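Local coordinates for protein Tetur07g02040 (PDB 6BDJ) that binds ferric iron and, as an intradiol ring-cleavage dioxygenase, probably opens catechol-type aromatic rings by inserting both atoms of molecular oxygen, at residues A[87-92]-A[133-138]; A[142-147]-A[163-168]. All coordinates share one frame; numbering follows the deposited sequence.

Contact 1 of 2, residues A[87-92]-A[133-138]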
ATOM      1  N   ILE A  87      -1.856   1.399  -5.530  1.00 40.62           N
ATOM      2  CA  ILE A  87      -1.659   0.510  -4.391  1.00 41.52           C
ATOM      3  C   ILE A  87      -1.807  -0.932  -4.798  1.00 40.89           C
ATOM      4  O   ILE A  87      -2.445  -1.258  -5.798  1.00 42.53           O
ATOM      5  CB  ILE A  87      -2.574   0.842  -3.203  1.00 43.41           C
ATOM      6  CG1 ILE A  87      -4.057   0.688  -3.556  1.00 43.61           C
ATOM      7  CG2 ILE A  87      -2.348   2.293  -2.775  1.00 45.43           C
ATOM      8  CD1 ILE A  87      -4.930   0.771  -2.313  1.00 45.43           C
ATOM      9  N   TRP A  88      -1.147  -1.789  -4.034  1.00 41.70           N
ATOM     10  CA  TRP A  88      -1.320  -3.215  -4.149  1.00 41.13           C
ATOM     11  C   TRP A  88      -0.998  -3.860  -2.830  1.00 43.58           C
ATOM     12  O   TRP A  88      -0.184  -3.355  -2.030  1.00 40.62           O
ATOM     13  CB  TRP A  88      -0.506  -3.835  -5.304  1.00 41.21           C
ATOM     14  CG  TRP A  88       1.041  -3.812  -5.148  1.00 42.04           C
ATOM     15  CD1 TRP A  88       1.889  -4.889  -4.953  1.00 41.66           C
ATOM     16  CD2 TRP A  88       1.885  -2.672  -5.267  1.00 40.48           C
ATOM     17  NE1 TRP A  88       3.196  -4.474  -4.934  1.00 43.51           N
ATOM     18  CE2 TRP A  88       3.229  -3.119  -5.105  1.00 42.65           C
ATOM     19  CE3 TRP A  88       1.648  -1.314  -5.462  1.00 39.85           C
ATOM     20  CZ2 TRP A  88       4.324  -2.244  -5.151  1.00 42.25           C
ATOM     21  CZ3 TRP A  88       2.742  -0.447  -5.516  1.00 39.73           C
ATOM     22  CH2 TRP A  88       4.056  -0.918  -5.362  1.00 40.40           C
ATOM     23  N   GLN A  89      -1.687  -4.965  -2.578  1.00 42.49           N
ATOM     24  CA  GLN A  89      -1.627  -5.606  -1.275  1.00 44.56           C
ATOM     25  C   GLN A  89      -2.045  -7.076  -1.412  1.00 44.51           C
ATOM     26  O   GLN A  89      -2.740  -7.455  -2.346  1.00 42.30           O
ATOM     27  CB  GLN A  89      -2.551  -4.885  -0.307  1.00 47.27           C
ATOM     28  CG  GLN A  89      -4.024  -5.074  -0.630  1.00 49.81           C
ATOM     29  CD  GLN A  89      -4.959  -4.328   0.296  1.00 51.28           C
ATOM     30  OE1 GLN A  89      -5.101  -3.118   0.208  1.00 52.03           O
ATOM     31  NE2 GLN A  89      -5.643  -5.063   1.151  1.00 54.77           N
ATOM     32  N   PRO A  90      -1.663  -7.903  -0.450  1.00 46.76           N
ATOM     33  CA  PRO A  90      -2.163  -9.283  -0.487  1.00 49.38           C
ATOM     34  C   PRO A  90      -3.535  -9.451   0.120  1.00 51.61           C
ATOM     35  O   PRO A  90      -3.941  -8.653   0.978  1.00 51.86           O
ATOM     36  CB  PRO A  90      -1.153 -10.023   0.360  1.00 51.05           C
ATOM     37  CG  PRO A  90      -0.661  -9.019   1.341  1.00 49.85           C
ATOM     38  CD  PRO A  90      -0.830  -7.657   0.742  1.00 47.59           C
ATOM     39  N   ASP A  91      -4.236 -10.509  -0.285  1.00 54.64           N
ATOM     40  CA  ASP A  91      -5.510 -10.865   0.354  1.00 56.25           C
ATOM     41  C   ASP A  91      -5.308 -11.404   1.771  1.00 59.94           C
ATOM     42  O   ASP A  91      -4.170 -11.546   2.227  1.00 58.42           O
ATOM     43  CB  ASP A  91      -6.362 -11.790  -0.549  1.00 58.04           C
ATOM     44  CG  ASP A  91      -5.967 -13.252  -0.509  1.00 61.00           C
ATOM     45  OD1 ASP A  91      -5.118 -13.677   0.286  1.00 67.62           O
ATOM     46  OD2 ASP A  91      -6.566 -14.012  -1.278  1.00 67.11           O
ATOM     47  N   TYR A  92      -6.398 -11.721   2.467  1.00 62.17           N
ATOM     48  CA  TYR A  92      -6.328 -12.158   3.856  1.00 65.62           C
ATOM     49  C   TYR A  92      -5.367 -13.308   4.140  1.00 67.32           C
ATOM     50  O   TYR A  92      -4.817 -13.357   5.221  1.00 68.72           O
ATOM     51  CB  TYR A  92      -7.719 -12.509   4.403  1.00 71.00           C
ATOM     52  CG  TYR A  92      -8.167 -13.902   4.085  1.00 74.30           C
ATOM     53  CD1 TYR A  92      -7.826 -14.978   4.924  1.00 76.31           C
ATOM     54  CD2 TYR A  92      -8.896 -14.165   2.925  1.00 72.19           C
ATOM     55  CE1 TYR A  92      -8.231 -16.257   4.632  1.00 78.96           C
ATOM     56  CE2 TYR A  92      -9.316 -15.458   2.629  1.00 75.56           C
ATOM     57  CZ  TYR A  92      -8.971 -16.490   3.488  1.00 79.31           C
ATOM     58  OH  TYR A  92      -9.351 -17.756   3.183  1.00 83.35           O
ATOM     59  N   PHE A 133      -9.253   4.784  -1.742  1.00 60.37           N
ATOM     60  CA  PHE A 133      -9.457   3.437  -2.224  1.00 57.49           C
ATOM     61  C   PHE A 133     -10.372   2.686  -1.257  1.00 60.84           C
ATOM     62  O   PHE A 133     -10.273   2.855  -0.051  1.00 64.13           O
ATOM     63  CB  PHE A 133      -8.130   2.700  -2.289  1.00 56.14           C
ATOM     64  CG  PHE A 133      -7.189   3.216  -3.321  1.00 54.34           C
ATOM     65  CD1 PHE A 133      -7.248   2.744  -4.605  1.00 52.27           C
ATOM     66  CD2 PHE A 133      -6.193   4.115  -2.983  1.00 56.20           C
ATOM     67  CE1 PHE A 133      -6.359   3.191  -5.561  1.00 52.81           C
ATOM     68  CE2 PHE A 133      -5.296   4.577  -3.934  1.00 54.51           C
ATOM     69  CZ  PHE A 133      -5.385   4.120  -5.226  1.00 53.54           C
ATOM     70  N   GLU A 134     -11.233   1.837  -1.801  1.00 58.01           N
ATOM     71  CA  GLU A 134     -12.064   0.924  -1.006  1.00 60.07           C
ATOM     72  C   GLU A 134     -11.406  -0.424  -1.118  1.00 57.22           C
ATOM     73  O   GLU A 134     -11.395  -1.020  -2.191  1.00 54.93           O
ATOM     74  CB  GLU A 134     -13.495   0.867  -1.538  1.00 59.40           C
ATOM     75  CG  GLU A 134     -14.172   2.231  -1.539  1.00 62.97           C
ATOM     76  CD  GLU A 134     -15.635   2.180  -1.952  1.00 65.80           C
ATOM     77  OE1 GLU A 134     -16.056   1.220  -2.625  1.00 67.32           O
ATOM     78  OE2 GLU A 134     -16.378   3.092  -1.551  1.00 71.75           O
ATOM     79  N   THR A 135     -10.810  -0.871  -0.021  1.00 56.80           N
ATOM     80  CA  THR A 135     -10.016  -2.073  -0.024  1.00 54.02           C
ATOM     81  C   THR A 135     -10.361  -2.904   1.178  1.00 57.07           C
ATOM     82  O   THR A 135     -11.439  -2.760   1.753  1.00 60.12           O
ATOM     83  CB  THR A 135      -8.514  -1.748  -0.138  1.00 52.47           C
ATOM     84  OG1 THR A 135      -7.769  -2.955  -0.279  1.00 49.21           O
ATOM     85  CG2 THR A 135      -7.990  -0.937   1.027  1.00 54.45           C
ATOM     86  N   LEU A 136      -9.497  -3.853   1.509  1.00 57.51           N
ATOM     87  CA  LEU A 136      -9.663  -4.638   2.713  1.00 60.97           C
ATOM     88  C   LEU A 136      -8.429  -4.444   3.567  1.00 60.99           C
ATOM     89  O   LEU A 136      -7.357  -4.123   3.057  1.00 58.86           O
ATOM     90  CB  LEU A 136      -9.807  -6.117   2.353  1.00 61.46           C
ATOM     91  CG  LEU A 136     -10.955  -6.528   1.412  1.00 61.75           C
ATOM     92  CD1 LEU A 136     -10.827  -8.015   1.112  1.00 61.48           C
ATOM     93  CD2 LEU A 136     -12.327  -6.213   1.998  1.00 64.54           C
ATOM     94  N   PHE A 137      -8.562  -4.683   4.861  1.00 64.57           N
ATOM     95  CA  PHE A 137      -7.380  -4.836   5.682  1.00 64.83           C
ATOM     96  C   PHE A 137      -6.519  -5.991   5.093  1.00 62.30           C
ATOM     97  O   PHE A 137      -7.039  -7.063   4.812  1.00 58.58           O
ATOM     98  CB  PHE A 137      -7.746  -5.069   7.140  1.00 68.66           C
ATOM     99  CG  PHE A 137      -6.571  -4.955   8.056  1.00 71.30           C
ATOM    100  CD1 PHE A 137      -5.729  -6.040   8.242  1.00 71.59           C
ATOM    101  CD2 PHE A 137      -6.268  -3.753   8.689  1.00 72.43           C
ATOM    102  CE1 PHE A 137      -4.612  -5.945   9.054  1.00 72.90           C
ATOM    103  CE2 PHE A 137      -5.145  -3.645   9.499  1.00 73.60           C
ATOM    104  CZ  PHE A 137      -4.309  -4.736   9.670  1.00 74.25           C
ATOM    105  N   PRO A 138      -5.212  -5.749   4.862  1.00 61.47           N
ATOM    106  CA  PRO A 138      -4.374  -6.729   4.188  1.00 60.02           C
ATOM    107  C   PRO A 138      -4.061  -7.914   5.065  1.00 65.61           C
ATOM    108  O   PRO A 138      -3.976  -7.776   6.290  1.00 68.74           O
ATOM    109  CB  PRO A 138      -3.100  -5.951   3.876  1.00 58.33           C
ATOM    110  CG  PRO A 138      -2.998  -4.985   4.990  1.00 59.81           C
ATOM    111  CD  PRO A 138      -4.439  -4.556   5.223  1.00 61.22           C
TER
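Strands 84-88 and 130-136, with the loops that follow them, run 28° apart in direction; where the strands face each other Ile87 CA and Phe133 CA are 8.6 Å apart, past them the loops close in, Pro90 CA to Pro138 CA 5.8 Å, and no backbone-to-backbone bond joins the segments. Between the facing strands Ile87 and Phe133 meet tip to tip: Ile87 CD1 sits over one face of the ring in a CH-pi contact, 3.5 Å from Phe133 CG, displaced toward the rim, while Ile87 CG2 reaches Phe133 CE2 at 3.9 Å. Gln89 spans the gap. Its CG lies between the backbone N and the carbonyl carbon (chi1 69°) and the chain is extended beyond, bringing both ends of the amide to the other segment. Gln89 NE2 donates to the backbone Leu136 O at 2.7 Å, nearly straight at 168°, with the acceptor in the Gln89 amide plane but NE2 above the plane of the Leu136 carbonyl. Thr135 OG1, 2.7 Å from Gln89 OE1, donates from well above the carbonyl plane. A leucine here, lacking both amide ends, would probably leave Leu136 O and Thr135 OG1 without these buried partners and loosen the bridge. Farther on, Pro90 CD and Pro138 CB meet at 4.2 Å; Pro90 also touches the iron ligand Tyr96. Facing layers joined by an apolar contact and a buried amide fit the beta-sandwich of intradiol dioxygenases, here beside the iron site.

Contact 2 of 2, residues A[142-147]-A[163-168]. With FE (Fe (III) ion), chain C.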
ATOM      1  N   PRO A 142       4.668 -14.709   5.310  1.00 94.99           N
ATOM      2  CA  PRO A 142       5.520 -15.148   6.397  1.00 97.30           C
ATOM      3  C   PRO A 142       6.832 -14.403   6.218  1.00 97.91           C
ATOM      4  O   PRO A 142       7.334 -14.274   5.083  1.00100.88           O
ATOM      5  CB  PRO A 142       5.693 -16.656   6.100  1.00 99.85           C
ATOM      6  CG  PRO A 142       5.509 -16.785   4.610  1.00 98.11           C
ATOM      7  CD  PRO A 142       4.944 -15.520   4.092  1.00 95.03           C
ATOM      8  N   GLY A 143       7.366 -13.860   7.295  1.00100.41           N
ATOM      9  CA  GLY A 143       8.595 -13.063   7.186  1.00 99.89           C
ATOM     10  C   GLY A 143       8.327 -11.609   6.810  1.00 95.88           C
ATOM     11  O   GLY A 143       9.241 -10.895   6.403  1.00 91.09           O
ATOM     12  N   ARG A 144       7.064 -11.189   6.920  1.00 92.12           N
ATOM     13  CA  ARG A 144       6.660  -9.813   6.687  1.00 85.63           C
ATOM     14  C   ARG A 144       5.504  -9.432   7.597  1.00 82.23           C
ATOM     15  O   ARG A 144       4.611 -10.223   7.894  1.00 78.37           O
ATOM     16  CB  ARG A 144       6.212  -9.592   5.235  1.00 83.46           C
ATOM     17  CG  ARG A 144       7.325  -9.611   4.197  1.00 83.11           C
ATOM     18  CD  ARG A 144       8.401  -8.541   4.423  1.00 83.96           C
ATOM     19  NE  ARG A 144       7.892  -7.256   4.912  1.00 83.32           N
ATOM     20  CZ  ARG A 144       7.569  -6.206   4.149  1.00 79.77           C
ATOM     21  NH1 ARG A 144       7.144  -5.094   4.727  1.00 76.00           N
ATOM     22  NH2 ARG A 144       7.679  -6.261   2.820  1.00 79.69           N
ATOM     23  N   THR A 145       5.520  -8.176   8.008  1.00 78.84           N
ATOM     24  CA  THR A 145       4.453  -7.602   8.793  1.00 76.69           C
ATOM     25  C   THR A 145       3.372  -7.102   7.807  1.00 73.32           C
ATOM     26  O   THR A 145       3.673  -6.847   6.624  1.00 69.84           O
ATOM     27  CB  THR A 145       5.021  -6.486   9.690  1.00 77.78           C
ATOM     28  OG1 THR A 145       3.978  -5.887  10.477  1.00 77.71           O
ATOM     29  CG2 THR A 145       5.802  -5.424   8.876  1.00 75.13           C
ATOM     30  N   PRO A 146       2.113  -6.962   8.273  1.00 73.28           N
ATOM     31  CA  PRO A 146       1.057  -6.577   7.316  1.00 71.47           C
ATOM     32  C   PRO A 146       1.295  -5.179   6.771  1.00 66.80           C
ATOM     33  O   PRO A 146       1.706  -4.290   7.501  1.00 68.11           O
ATOM     34  CB  PRO A 146      -0.229  -6.612   8.156  1.00 73.91           C
ATOM     35  CG  PRO A 146       0.081  -7.483   9.315  1.00 77.44           C
ATOM     36  CD  PRO A 146       1.549  -7.311   9.585  1.00 78.52           C
ATOM     37  N   HIS A 147       1.038  -4.995   5.493  1.00 61.69           N
ATOM     38  CA  HIS A 147       1.231  -3.714   4.853  1.00 57.11           C
ATOM     39  C   HIS A 147       0.519  -3.623   3.542  1.00 53.91           C
ATOM     40  O   HIS A 147       0.120  -4.644   2.970  1.00 52.73           O
ATOM     41  CB  HIS A 147       2.700  -3.524   4.551  1.00 57.31           C
ATOM     42  CG  HIS A 147       3.260  -4.596   3.684  1.00 56.06           C
ATOM     43  ND1 HIS A 147       3.658  -5.816   4.181  1.00 57.06           N
ATOM     44  CD2 HIS A 147       3.460  -4.649   2.349  1.00 54.91           C
ATOM     45  CE1 HIS A 147       4.131  -6.560   3.197  1.00 55.31           C
ATOM     46  NE2 HIS A 147       3.966  -5.900   2.062  1.00 55.09           N
ATOM     47  N   GLN A 163       5.458   1.915   1.565  1.00 49.21           N
ATOM     48  CA  GLN A 163       4.635   0.922   2.209  1.00 48.83           C
ATOM     49  C   GLN A 163       3.892   1.569   3.349  1.00 51.30           C
ATOM     50  O   GLN A 163       4.442   2.388   4.066  1.00 53.77           O
ATOM     51  CB  GLN A 163       5.485  -0.234   2.708  1.00 49.67           C
ATOM     52  CG  GLN A 163       6.013  -1.087   1.566  1.00 49.12           C
ATOM     53  CD  GLN A 163       6.777  -2.322   2.009  1.00 49.49           C
ATOM     54  OE1 GLN A 163       6.569  -2.838   3.118  1.00 49.39           O
ATOM     55  NE2 GLN A 163       7.653  -2.812   1.136  1.00 47.28           N
ATOM     56  N   ILE A 164       2.634   1.173   3.491  1.00 52.84           N
ATOM     57  CA  ILE A 164       1.739   1.640   4.528  1.00 56.63           C
ATOM     58  C   ILE A 164       1.701   0.566   5.610  1.00 58.71           C
ATOM     59  O   ILE A 164       1.453  -0.606   5.329  1.00 60.24           O
ATOM     60  CB  ILE A 164       0.331   1.856   3.958  1.00 59.47           C
ATOM     61  CG1 ILE A 164       0.382   2.820   2.771  1.00 59.30           C
ATOM     62  CG2 ILE A 164      -0.607   2.374   5.037  1.00 62.40           C
ATOM     63  CD1 ILE A 164      -0.883   2.909   1.953  1.00 60.04           C
ATOM     64  N   PHE A 165       1.933   0.974   6.848  1.00 60.07           N
ATOM     65  CA  PHE A 165       1.896   0.076   8.000  1.00 61.89           C
ATOM     66  C   PHE A 165       0.712   0.415   8.894  1.00 64.83           C
ATOM     67  O   PHE A 165       0.083   1.456   8.751  1.00 63.26           O
ATOM     68  CB  PHE A 165       3.227   0.170   8.745  1.00 61.52           C
ATOM     69  CG  PHE A 165       4.404  -0.250   7.903  1.00 59.26           C
ATOM     70  CD1 PHE A 165       4.644  -1.585   7.662  1.00 58.96           C
ATOM     71  CD2 PHE A 165       5.228   0.686   7.291  1.00 57.60           C
ATOM     72  CE1 PHE A 165       5.701  -1.998   6.855  1.00 58.34           C
ATOM     73  CE2 PHE A 165       6.299   0.293   6.491  1.00 57.10           C
ATOM     74  CZ  PHE A 165       6.548  -1.057   6.287  1.00 58.43           C
ATOM     75  N   PHE A 166       0.429  -0.493   9.818  1.00 69.44           N
ATOM     76  CA  PHE A 166      -0.701  -0.363  10.754  1.00 73.39           C
ATOM     77  C   PHE A 166      -0.213  -0.316  12.188  1.00 79.45           C
ATOM     78  O   PHE A 166       0.825  -0.925  12.534  1.00 79.67           O
ATOM     79  CB  PHE A 166      -1.673  -1.504  10.537  1.00 72.17           C
ATOM     80  CG  PHE A 166      -2.241  -1.506   9.154  1.00 66.85           C
ATOM     81  CD1 PHE A 166      -3.373  -0.768   8.870  1.00 66.80           C
ATOM     82  CD2 PHE A 166      -1.581  -2.144   8.114  1.00 63.21           C
ATOM     83  CE1 PHE A 166      -3.904  -0.724   7.579  1.00 64.68           C
ATOM     84  CE2 PHE A 166      -2.089  -2.100   6.821  1.00 60.29           C
ATOM     85  CZ  PHE A 166      -3.259  -1.384   6.557  1.00 60.84           C
ATOM     86  N   ASP A 167      -0.947   0.424  13.025  1.00 84.75           N
ATOM     87  CA  ASP A 167      -0.582   0.513  14.445  1.00 90.16           C
ATOM     88  C   ASP A 167      -0.812  -0.859  15.061  1.00 93.54           C
ATOM     89  O   ASP A 167      -1.731  -1.579  14.640  1.00 95.29           O
ATOM     90  CB  ASP A 167      -1.332   1.645  15.176  1.00 92.87           C
ATOM     91  CG  ASP A 167      -2.810   1.357  15.346  1.00 96.79           C
ATOM     92  OD1 ASP A 167      -3.547   1.453  14.341  1.00 96.08           O
ATOM     93  OD2 ASP A 167      -3.236   1.019  16.485  1.00101.08           O
ATOM     94  N   GLU A 168       0.059  -1.231  15.998  1.00 96.36           N
ATOM     95  CA  GLU A 168       0.137  -2.604  16.504  1.00 98.78           C
ATOM     96  C   GLU A 168      -1.171  -3.032  17.153  1.00104.57           C
ATOM     97  O   GLU A 168      -1.599  -4.173  16.992  1.00105.42           O
ATOM     98  CB  GLU A 168       1.278  -2.730  17.510  1.00101.29           C
TER
HETATM   99 FE    FE C 301       4.289  -7.075  -0.082  1.00 69.11          FE
HETATM  100  O   HOH W   1       5.698  -7.601  -1.643  1.00 52.31           O
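One face of the His147 ring carries two polar atoms, both offset toward the rim: Arg144 NH1, 3.5 Å above the ring plane, and Gln163 OE1. In return His147 CE1 lies over a face of the Arg144 guanidinium, while Gln163 comes to the guanidinium edge. Phe165 turns its own edge to Arg144 NH1, and Phe166 presents its edge to Pro146 O and His147 CA. The tight bend of Arg144 at chi2 and chi3 carries its tip to that of Gln163, where NH1 donates to OE1 at 2.8 Å, almost straight (176°), on a lone pair and in the guanidinium plane. Each group is also held from outside: Arg144 NE by a salt bridge to Asp193, Gln163 NE2 by Gly41 O. His147 ND1 gives its hydrogen to Thr145 O at 2.7 Å (168°), in the ring plane, which, with the metal bond, holds the ring's rotation, His147 NE2 lying 2.5 Å from the iron. Water 1, at 2.2 Å from FE, shares the metal with His147, Tyr96 and His149. The ND1 bond would be expected to raise electron donation from NE2, whereas the nearby guanidinium, partly balanced by Asp193, may temper it.

Overall arrangement
From the N terminus the chain runs out of strand 84-88, whose last two residues begin 87-92, makes a long excursion through Tyr96 and strand 120-124, and returns on strand 130-136, where contact 1 closes a loop of 40 residues. After three intervening residues, just past Tyr141, contact 2 opens at 142-147; strand 148-154 leads out and 157-166 back, so that 163-168 closes this shorter, hairpin-containing loop. In series, neither nested nor crossed, contacts 1 and 2 have their centres 12 Å apart. They abut: Phe137 CE2 lies 3.4 Å from Phe166 CD1, and Pro138 CB lies 3.6 Å from His147 O. Residues 137-147 lead past the iron site from strand 130-136, paired with 64-73, to 148-154, paired with 84-88.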